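Local coordinates for protein ATP-dependent 6-phosphofructokinase isozyme 2 (Escherichia coli, PDB 3UMO) that phosphorylates D-fructose 6-phosphate with ATP to give fructose 1,6-bisphosphate, the first committing step of glycolysis, working as a magnesium-dependent homodimer, at residues V2-D14 and A55-L69. Residues are numbered along the deposited sequence; the frame is centred on the assembly and turned at random.
Sequences VRIYTLTLAPSLD and ATAIFPAGGATGEHL
Strands 4-7 and 55-61 pair in parallel through a ladder of four backbone hydrogen bonds: Thr56 N to Ile4 O, Thr6 N to Thr56 O, Ile58 N to Thr6 O (2.7 Å) and Thr8 N to Ile58 O. Two waters supplement it. One joins Arg3 NH2, Ile4 O and Thr56 OG1 at the start of the ladder; the other, at its end, donates to Thr6 OG1 and Ile58 O and bonds Thr8 OG1 at 2.8 Å. Thr6 OG1 sits between its own N and carbonyl carbon (chi1 75°), which brings it against Ala57 CA, while it hydrogen-bonds Gly41 O.

The pairing belongs to the central parallel sheet of the ribokinase-like fold, where strand 4-7 runs between strands 55-61 and 133-137. On one face Tyr5 lies alongside Thr56, its CD2 3.6 Å from Thr56 CB, and Leu7 CD1 touches Ile58 CG2; on the other, Ile4 CG2 packs on Ala55 CB at 3.8 Å.

Past the ladder the contacts are mainly apolar side-chain packing. Pro11 CD meets the Pro60 ring, while Pro11 CB reaches Leu69 CD2 at 3.9 Å. Leu13, among the substrate-binding residues, extends CG anti to its N (chi1 180°) and lays its two methyls against one side of helix 63-75: CD2 lies 3.9 Å from Thr65 CB, and CD1 is 3.9 Å from His68 CD2. Trp88 of the second subunit also packs on Leu13 and Thr65. Cutting Leu13 back to an alanine would probably open a gap between strand 12-19 and this helix, leaving Thr65 CB and His68 CD2 without the methyls that touch them.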
loop_
_atom_site.group_PDB
_atom_site.type_symbol
_atom_site.label_atom_id
_atom_site.label_comp_id
_atom_site.label_asym_id
_atom_site.label_seq_id
_atom_site.Cartn_x
_atom_site.Cartn_y
_atom_site.Cartn_z
ATOM N N VAL A 2 -11.748 10.864 45.344
ATOM C CA VAL A 2 -11.951 9.444 45.604
ATOM C C VAL A 2 -10.925 8.623 44.839
ATOM O O VAL A 2 -10.260 9.134 43.944
ATOM C CB VAL A 2 -13.367 8.989 45.206
ATOM C CG1 VAL A 2 -14.407 9.638 46.113
ATOM C CG2 VAL A 2 -13.640 9.314 43.748
ATOM N N ARG A 3 -10.795 7.353 45.194
ATOM C CA ARG A 3 -9.840 6.486 44.517
ATOM C C ARG A 3 -10.345 6.054 43.142
ATOM O O ARG A 3 -11.551 5.984 42.901
ATOM C CB ARG A 3 -9.519 5.269 45.382
ATOM C CG ARG A 3 -8.925 5.633 46.743
ATOM C CD ARG A 3 -8.242 4.434 47.358
ATOM N NE ARG A 3 -7.480 3.708 46.345
ATOM C CZ ARG A 3 -6.785 2.599 46.573
ATOM N NH1 ARG A 3 -6.750 2.070 47.790
ATOM N NH2 ARG A 3 -6.131 2.013 45.580
ATOM N N ILE A 4 -9.408 5.767 42.244
ATOM C CA ILE A 4 -9.740 5.366 40.882
ATOM C C ILE A 4 -9.153 4.001 40.545
ATOM O O ILE A 4 -7.978 3.730 40.816
ATOM C CB ILE A 4 -9.226 6.399 39.865
ATOM C CG1 ILE A 4 -9.801 7.779 40.185
ATOM C CG2 ILE A 4 -9.590 5.989 38.442
ATOM C CD1 ILE A 4 -9.108 8.920 39.445
ATOM N N TYR A 5 -9.979 3.145 39.954
ATOM C CA TYR A 5 -9.550 1.833 39.500
ATOM C C TYR A 5 -9.908 1.669 38.036
ATOM O O TYR A 5 -10.860 2.287 37.549
ATOM C CB TYR A 5 -10.244 0.737 40.314
ATOM C CG TYR A 5 -9.904 0.752 41.787
ATOM C CD1 TYR A 5 -10.577 1.590 42.665
ATOM C CD2 TYR A 5 -8.914 -0.078 42.299
ATOM C CE1 TYR A 5 -10.264 1.611 44.015
ATOM C CE2 TYR A 5 -8.598 -0.068 43.647
ATOM C CZ TYR A 5 -9.276 0.778 44.496
ATOM O OH TYR A 5 -8.970 0.784 45.838
ATOM N N THR A 6 -9.156 0.835 37.324
ATOM C CA THR A 6 -9.552 0.485 35.963
ATOM C C THR A 6 -9.623 -1.025 35.799
ATOM O O THR A 6 -8.984 -1.781 36.548
ATOM C CB THR A 6 -8.617 1.074 34.879
ATOM O OG1 THR A 6 -7.388 0.339 34.848
ATOM C CG2 THR A 6 -8.351 2.560 35.119
ATOM N N LEU A 7 -10.413 -1.459 34.827
ATOM C CA LEU A 7 -10.584 -2.879 34.568
ATOM C C LEU A 7 -10.354 -3.170 33.095
ATOM O O LEU A 7 -11.008 -2.578 32.229
ATOM C CB LEU A 7 -11.985 -3.339 34.984
ATOM C CG LEU A 7 -12.282 -4.807 34.680
ATOM C CD1 LEU A 7 -11.344 -5.708 35.469
ATOM C CD2 LEU A 7 -13.740 -5.136 34.989
ATOM N N THR A 8 -9.419 -4.075 32.812
ATOM C CA THR A 8 -9.081 -4.445 31.439
ATOM C C THR A 8 -9.222 -5.945 31.290
ATOM O O THR A 8 -8.334 -6.696 31.691
ATOM C CB THR A 8 -7.634 -4.059 31.091
ATOM O OG1 THR A 8 -7.437 -2.676 31.381
ATOM C CG2 THR A 8 -7.347 -4.298 29.607
ATOM N N LEU A 9 -10.345 -6.392 30.733
ATOM C CA LEU A 9 -10.575 -7.823 30.596
ATOM C C LEU A 9 -9.718 -8.422 29.492
ATOM O O LEU A 9 -9.435 -9.622 29.501
ATOM C CB LEU A 9 -12.056 -8.117 30.353
ATOM C CG LEU A 9 -12.997 -7.735 31.494
ATOM C CD1 LEU A 9 -14.443 -7.929 31.064
ATOM C CD2 LEU A 9 -12.682 -8.534 32.756
ATOM N N ALA A 10 -9.287 -7.578 28.556
ATOM C CA ALA A 10 -8.413 -8.026 27.474
ATOM C C ALA A 10 -7.144 -7.190 27.394
ATOM O O ALA A 10 -7.002 -6.358 26.496
ATOM C CB ALA A 10 -9.149 -7.985 26.136
ATOM N N PRO A 11 -6.216 -7.400 28.338
ATOM C CA PRO A 11 -4.940 -6.679 28.261
ATOM C C PRO A 11 -4.027 -7.280 27.199
ATOM O O PRO A 11 -4.314 -8.341 26.643
ATOM C CB PRO A 11 -4.331 -6.910 29.641
ATOM C CG PRO A 11 -4.887 -8.213 30.082
ATOM C CD PRO A 11 -6.290 -8.271 29.524
ATOM N N SER A 12 -2.916 -6.611 26.930
ATOM C CA SER A 12 -1.932 -7.187 26.030
ATOM C C SER A 12 -0.526 -6.720 26.357
ATOM O O SER A 12 -0.334 -5.682 26.997
ATOM C CB SER A 12 -2.271 -6.866 24.569
ATOM O OG SER A 12 -2.313 -5.472 24.343
ATOM N N LEU A 13 0.453 -7.513 25.929
ATOM C CA LEU A 13 1.844 -7.088 25.942
ATOM C C LEU A 13 2.189 -6.755 24.501
ATOM O O LEU A 13 2.385 -7.651 23.680
ATOM C CB LEU A 13 2.766 -8.197 26.452
ATOM C CG LEU A 13 4.251 -7.819 26.491
ATOM C CD1 LEU A 13 4.484 -6.782 27.575
ATOM C CD2 LEU A 13 5.123 -9.048 26.728
ATOM N N ASP A 14 2.240 -5.469 24.184
ATOM C CA ASP A 14 2.400 -5.060 22.797
ATOM C C ASP A 14 3.865 -4.979 22.395
ATOM O O ASP A 14 4.724 -4.596 23.192
ATOM C CB ASP A 14 1.690 -3.725 22.534
ATOM C CG ASP A 14 0.187 -3.823 22.707
ATOM O OD1 ASP A 14 -0.348 -4.950 22.629
ATOM O OD2 ASP A 14 -0.459 -2.776 22.918
ATOM N N ALA A 55 -4.202 5.589 39.537
ATOM C CA ALA A 55 -5.279 4.636 39.300
ATOM C C ALA A 55 -4.729 3.223 39.331
ATOM O O ALA A 55 -3.661 2.953 38.775
ATOM C CB ALA A 55 -5.962 4.908 37.961
ATOM N N THR A 56 -5.459 2.321 39.982
ATOM C CA THR A 56 -5.039 0.928 40.072
ATOM C C THR A 56 -5.636 0.118 38.930
ATOM O O THR A 56 -6.857 0.069 38.770
ATOM C CB THR A 56 -5.446 0.303 41.413
ATOM O OG1 THR A 56 -4.807 1.020 42.475
ATOM C CG2 THR A 56 -5.015 -1.154 41.475
ATOM N N ALA A 57 -4.772 -0.516 38.142
ATOM C CA ALA A 57 -5.218 -1.319 37.003
ATOM C C ALA A 57 -5.501 -2.763 37.406
ATOM O O ALA A 57 -4.599 -3.482 37.838
ATOM C CB ALA A 57 -4.188 -1.279 35.887
ATOM N N ILE A 58 -6.750 -3.190 37.239
ATOM C CA ILE A 58 -7.134 -4.573 37.510
ATOM C C ILE A 58 -7.196 -5.306 36.176
ATOM O O ILE A 58 -7.821 -4.815 35.234
ATOM C CB ILE A 58 -8.522 -4.649 38.188
ATOM C CG1 ILE A 58 -8.558 -3.780 39.448
ATOM C CG2 ILE A 58 -8.888 -6.096 38.515
ATOM C CD1 ILE A 58 -9.952 -3.620 40.045
ATOM N N PHE A 59 -6.545 -6.465 36.090
ATOM C CA PHE A 59 -6.520 -7.239 34.846
ATOM C C PHE A 59 -6.001 -8.660 35.053
ATOM O O PHE A 59 -5.260 -8.924 36.003
ATOM C CB PHE A 59 -5.684 -6.525 33.762
ATOM C CG PHE A 59 -4.248 -6.290 34.148
ATOM C CD1 PHE A 59 -3.268 -7.221 33.828
ATOM C CD2 PHE A 59 -3.875 -5.126 34.814
ATOM C CE1 PHE A 59 -1.936 -7.008 34.181
ATOM C CE2 PHE A 59 -2.546 -4.902 35.171
ATOM C CZ PHE A 59 -1.574 -5.846 34.853
ATOM N N PRO A 60 -6.398 -9.583 34.161
ATOM C CA PRO A 60 -5.827 -10.930 34.173
ATOM C C PRO A 60 -4.462 -10.923 33.501
ATOM O O PRO A 60 -4.271 -10.242 32.487
ATOM C CB PRO A 60 -6.817 -11.735 33.327
ATOM C CG PRO A 60 -7.374 -10.731 32.355
ATOM C CD PRO A 60 -7.436 -9.428 33.120
ATOM N N ALA A 61 -3.525 -11.673 34.064
ATOM C CA ALA A 61 -2.205 -11.808 33.471
ATOM C C ALA A 61 -1.810 -13.279 33.464
ATOM O O ALA A 61 -2.047 -14.000 34.436
ATOM C CB ALA A 61 -1.193 -10.991 34.249
ATOM N N GLY A 62 -1.199 -13.722 32.371
ATOM C CA GLY A 62 -0.821 -15.117 32.241
ATOM C C GLY A 62 0.517 -15.311 31.561
ATOM O O GLY A 62 0.851 -14.611 30.604
ATOM N N GLY A 63 1.291 -16.268 32.064
ATOM C CA GLY A 63 2.561 -16.614 31.457
ATOM C C GLY A 63 3.626 -15.545 31.592
ATOM O O GLY A 63 3.455 -14.558 32.314
ATOM N N ALA A 64 4.731 -15.746 30.880
ATOM C CA ALA A 64 5.869 -14.836 30.940
ATOM C C ALA A 64 5.541 -13.482 30.325
ATOM O O ALA A 64 6.106 -12.463 30.718
ATOM C CB ALA A 64 7.074 -15.454 30.249
ATOM N N THR A 65 4.641 -13.472 29.348
ATOM C CA THR A 65 4.210 -12.216 28.751
ATOM C C THR A 65 3.425 -11.399 29.762
ATOM O O THR A 65 3.591 -10.184 29.852
ATOM C CB THR A 65 3.376 -12.438 27.474
ATOM O OG1 THR A 65 2.367 -13.426 27.719
ATOM C CG2 THR A 65 4.268 -12.913 26.342
ATOM N N GLY A 66 2.574 -12.073 30.530
ATOM C CA GLY A 66 1.839 -11.421 31.598
ATOM C C GLY A 66 2.766 -10.897 32.681
ATOM O O GLY A 66 2.550 -9.803 33.217
ATOM N N GLU A 67 3.804 -11.666 33.003
ATOM C CA GLU A 67 4.780 -11.234 33.999
ATOM C C GLU A 67 5.469 -9.952 33.542
ATOM O O GLU A 67 5.706 -9.041 34.338
ATOM C CB GLU A 67 5.838 -12.317 34.249
ATOM C CG GLU A 67 5.349 -13.542 34.998
ATOM C CD GLU A 67 6.470 -14.532 35.270
ATOM O OE1 GLU A 67 6.328 -15.713 34.888
ATOM O OE2 GLU A 67 7.492 -14.127 35.866
ATOM N N HIS A 68 5.788 -9.889 32.254
ATOM C CA HIS A 68 6.486 -8.733 31.714
ATOM C C HIS A 68 5.571 -7.519 31.706
ATOM O O HIS A 68 6.006 -6.404 31.990
ATOM C CB HIS A 68 7.020 -9.012 30.308
ATOM C CG HIS A 68 8.088 -8.057 29.876
ATOM N ND1 HIS A 68 9.206 -7.804 30.638
ATOM C CD2 HIS A 68 8.201 -7.281 28.772
ATOM C CE1 HIS A 68 9.968 -6.920 30.020
ATOM N NE2 HIS A 68 9.381 -6.586 28.885
ATOM N N LEU A 69 4.303 -7.742 31.370
ATOM C CA LEU A 69 3.295 -6.687 31.422
ATOM C C LEU A 69 3.227 -6.069 32.822
ATOM O O LEU A 69 3.238 -4.841 32.979
ATOM C CB LEU A 69 1.922 -7.246 31.024
ATOM C CG LEU A 69 0.715 -6.311 31.174
ATOM C CD1 LEU A 69 0.892 -5.081 30.305
ATOM C CD2 LEU A 69 -0.581 -7.029 30.812
HETATM O O HOH W 1 -6.289 3.319 43.148
HETATM O O HOH W 2 -6.943 -2.351 34.067
#